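Local coordinates for protein phosphoribosylaminoimidazole carboxylase, ATPase subunit (PDB 3AW8) that probably catalyses the ATP-dependent carboxylation of 5-aminoimidazole ribonucleotide with bicarbonate to N5-carboxyaminoimidazole ribonucleotide in purine biosynthesis, at residues A[3-8]-A[26-31]. Residues are numbered along the deposited sequence; the frame is centred on the assembly and turned at random.
Sequences GILGGG and RFLDPS
Ile4 lies alongside the ring of Phe27 and overlaps its CD2/CE2 side. Ile4 CD1 comes within 3.5 Å of Phe27 CE2, and Ile4 CB also packs against that side. The two residues are paired in the parallel register, which puts both side chains on one face of the sheet. With CG1 anti to the carbonyl carbon (chi1 -67°), Ile4 carries CD1 to the ring. On the other face Leu5 and Leu28 meet through their CD1 atoms at 4.2 Å, and Phe56 of helix 50-57 covers both. Along the backbones, Ile4 N donates to Arg26 O at 2.9 Å, Leu28 N to Ile4 O, and Gly6 N to Leu28 O. Strands 2-5 and 25-29 are the parallel neighbours of a beta-alpha-beta unit joined through helix 9-18, in the Rossmann-like preATP-grasp domain. Gly6 and Gly8 belong to a sequence consistent with the Rossmann-type GxGxxG pattern. Just past the end of strand 2-5, Gly7 N donates to Asp29 OD2 at 2.9 Å, on the anti side and 17° out of the carboxylate plane. Asp29 OD1 takes Ser31 N at 2.9 Å, which makes an Asx turn. An alanine in place of Asp29 would probably leave the Gly7 and Ser31 amides without these acceptors and the loop after strand 2-5 less firmly tied to strand 25-29. Arg26 extends away to a salt bridge with Glu58 and a hydrogen bond to Phe56 O.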
loop_
_atom_site.group_PDB
_atom_site.type_symbol
_atom_site.label_atom_id
_atom_site.label_comp_id
_atom_site.label_asym_id
_atom_site.label_seq_id
_atom_site.Cartn_x
_atom_site.Cartn_y
_atom_site.Cartn_z
ATOM N N GLY A 3 -4.174 -3.110 -18.747
ATOM C CA GLY A 3 -3.568 -4.370 -19.128
ATOM C C GLY A 3 -2.066 -4.229 -19.000
ATOM O O GLY A 3 -1.496 -3.201 -19.376
ATOM N N ILE A 4 -1.418 -5.255 -18.465
ATOM C CA ILE A 4 0.024 -5.208 -18.284
ATOM C C ILE A 4 0.746 -6.392 -18.910
ATOM O O ILE A 4 0.445 -7.555 -18.603
ATOM C CB ILE A 4 0.401 -5.156 -16.771
ATOM C CG1 ILE A 4 -0.063 -3.833 -16.154
ATOM C CG2 ILE A 4 1.904 -5.309 -16.602
ATOM C CD1 ILE A 4 0.036 -3.791 -14.660
ATOM N N LEU A 5 1.690 -6.092 -19.796
ATOM C CA LEU A 5 2.490 -7.131 -20.413
ATOM C C LEU A 5 3.534 -7.520 -19.354
ATOM O O LEU A 5 4.370 -6.701 -18.946
ATOM C CB LEU A 5 3.162 -6.597 -21.684
ATOM C CG LEU A 5 2.538 -6.891 -23.065
ATOM C CD1 LEU A 5 1.093 -7.318 -22.952
ATOM C CD2 LEU A 5 2.658 -5.653 -23.930
ATOM N N GLY A 6 3.447 -8.764 -18.888
ATOM C CA GLY A 6 4.364 -9.257 -17.878
ATOM C C GLY A 6 3.672 -9.463 -16.538
ATOM O O GLY A 6 3.070 -8.530 -15.995
ATOM N N GLY A 7 3.754 -10.680 -16.004
ATOM C CA GLY A 7 3.121 -10.971 -14.731
ATOM C C GLY A 7 4.084 -11.069 -13.557
ATOM O O GLY A 7 3.780 -11.730 -12.556
ATOM N N GLY A 8 5.234 -10.404 -13.673
ATOM C CA GLY A 8 6.231 -10.432 -12.611
ATOM C C GLY A 8 5.900 -9.597 -11.380
ATOM O O GLY A 8 4.763 -9.141 -11.214
ATOM N N ARG A 26 -5.254 -6.760 -15.733
ATOM C CA ARG A 26 -5.197 -8.036 -16.423
ATOM C C ARG A 26 -3.746 -8.191 -16.851
ATOM O O ARG A 26 -3.168 -7.287 -17.458
ATOM C CB ARG A 26 -6.103 -8.055 -17.649
ATOM C CG ARG A 26 -6.049 -9.386 -18.390
ATOM C CD ARG A 26 -6.937 -9.373 -19.613
ATOM N NE ARG A 26 -8.348 -9.266 -19.264
ATOM C CZ ARG A 26 -9.280 -8.797 -20.088
ATOM N NH1 ARG A 26 -8.945 -8.390 -21.303
ATOM N NH2 ARG A 26 -10.544 -8.733 -19.698
ATOM N N PHE A 27 -3.142 -9.323 -16.523
ATOM C CA PHE A 27 -1.750 -9.542 -16.895
ATOM C C PHE A 27 -1.642 -10.606 -17.969
ATOM O O PHE A 27 -2.549 -11.419 -18.144
ATOM C CB PHE A 27 -0.913 -9.985 -15.678
ATOM C CG PHE A 27 -0.990 -9.047 -14.514
ATOM C CD1 PHE A 27 -1.980 -9.197 -13.547
ATOM C CD2 PHE A 27 -0.122 -7.968 -14.422
ATOM C CE1 PHE A 27 -2.105 -8.277 -12.507
ATOM C CE2 PHE A 27 -0.240 -7.041 -13.386
ATOM C CZ PHE A 27 -1.237 -7.197 -12.426
ATOM N N LEU A 28 -0.527 -10.585 -18.689
ATOM C CA LEU A 28 -0.245 -11.582 -19.717
ATOM C C LEU A 28 1.156 -12.063 -19.355
ATOM O O LEU A 28 2.046 -11.255 -19.105
ATOM C CB LEU A 28 -0.222 -10.971 -21.127
ATOM C CG LEU A 28 -0.450 -11.949 -22.297
ATOM C CD1 LEU A 28 0.041 -11.317 -23.596
ATOM C CD2 LEU A 28 0.284 -13.253 -22.075
ATOM N N ASP A 29 1.336 -13.374 -19.292
ATOM C CA ASP A 29 2.631 -13.944 -18.972
ATOM C C ASP A 29 2.582 -15.403 -19.371
ATOM O O ASP A 29 1.557 -16.058 -19.215
ATOM C CB ASP A 29 2.942 -13.819 -17.473
ATOM C CG ASP A 29 4.421 -14.035 -17.167
ATOM O OD1 ASP A 29 4.892 -15.197 -17.221
ATOM O OD2 ASP A 29 5.124 -13.033 -16.897
ATOM N N PRO A 30 3.685 -15.925 -19.913
ATOM C CA PRO A 30 3.762 -17.322 -20.340
ATOM C C PRO A 30 3.809 -18.344 -19.202
ATOM O O PRO A 30 3.646 -19.544 -19.424
ATOM C CB PRO A 30 5.021 -17.341 -21.210
ATOM C CG PRO A 30 5.868 -16.274 -20.604
ATOM C CD PRO A 30 4.877 -15.175 -20.347
ATOM N N SER A 31 4.018 -17.871 -17.981
ATOM C CA SER A 31 4.082 -18.774 -16.844
ATOM C C SER A 31 2.841 -18.712 -15.971
ATOM O O SER A 31 2.480 -17.655 -15.464
ATOM C CB SER A 31 5.305 -18.463 -16.000
ATOM O OG SER A 31 5.301 -19.280 -14.847
#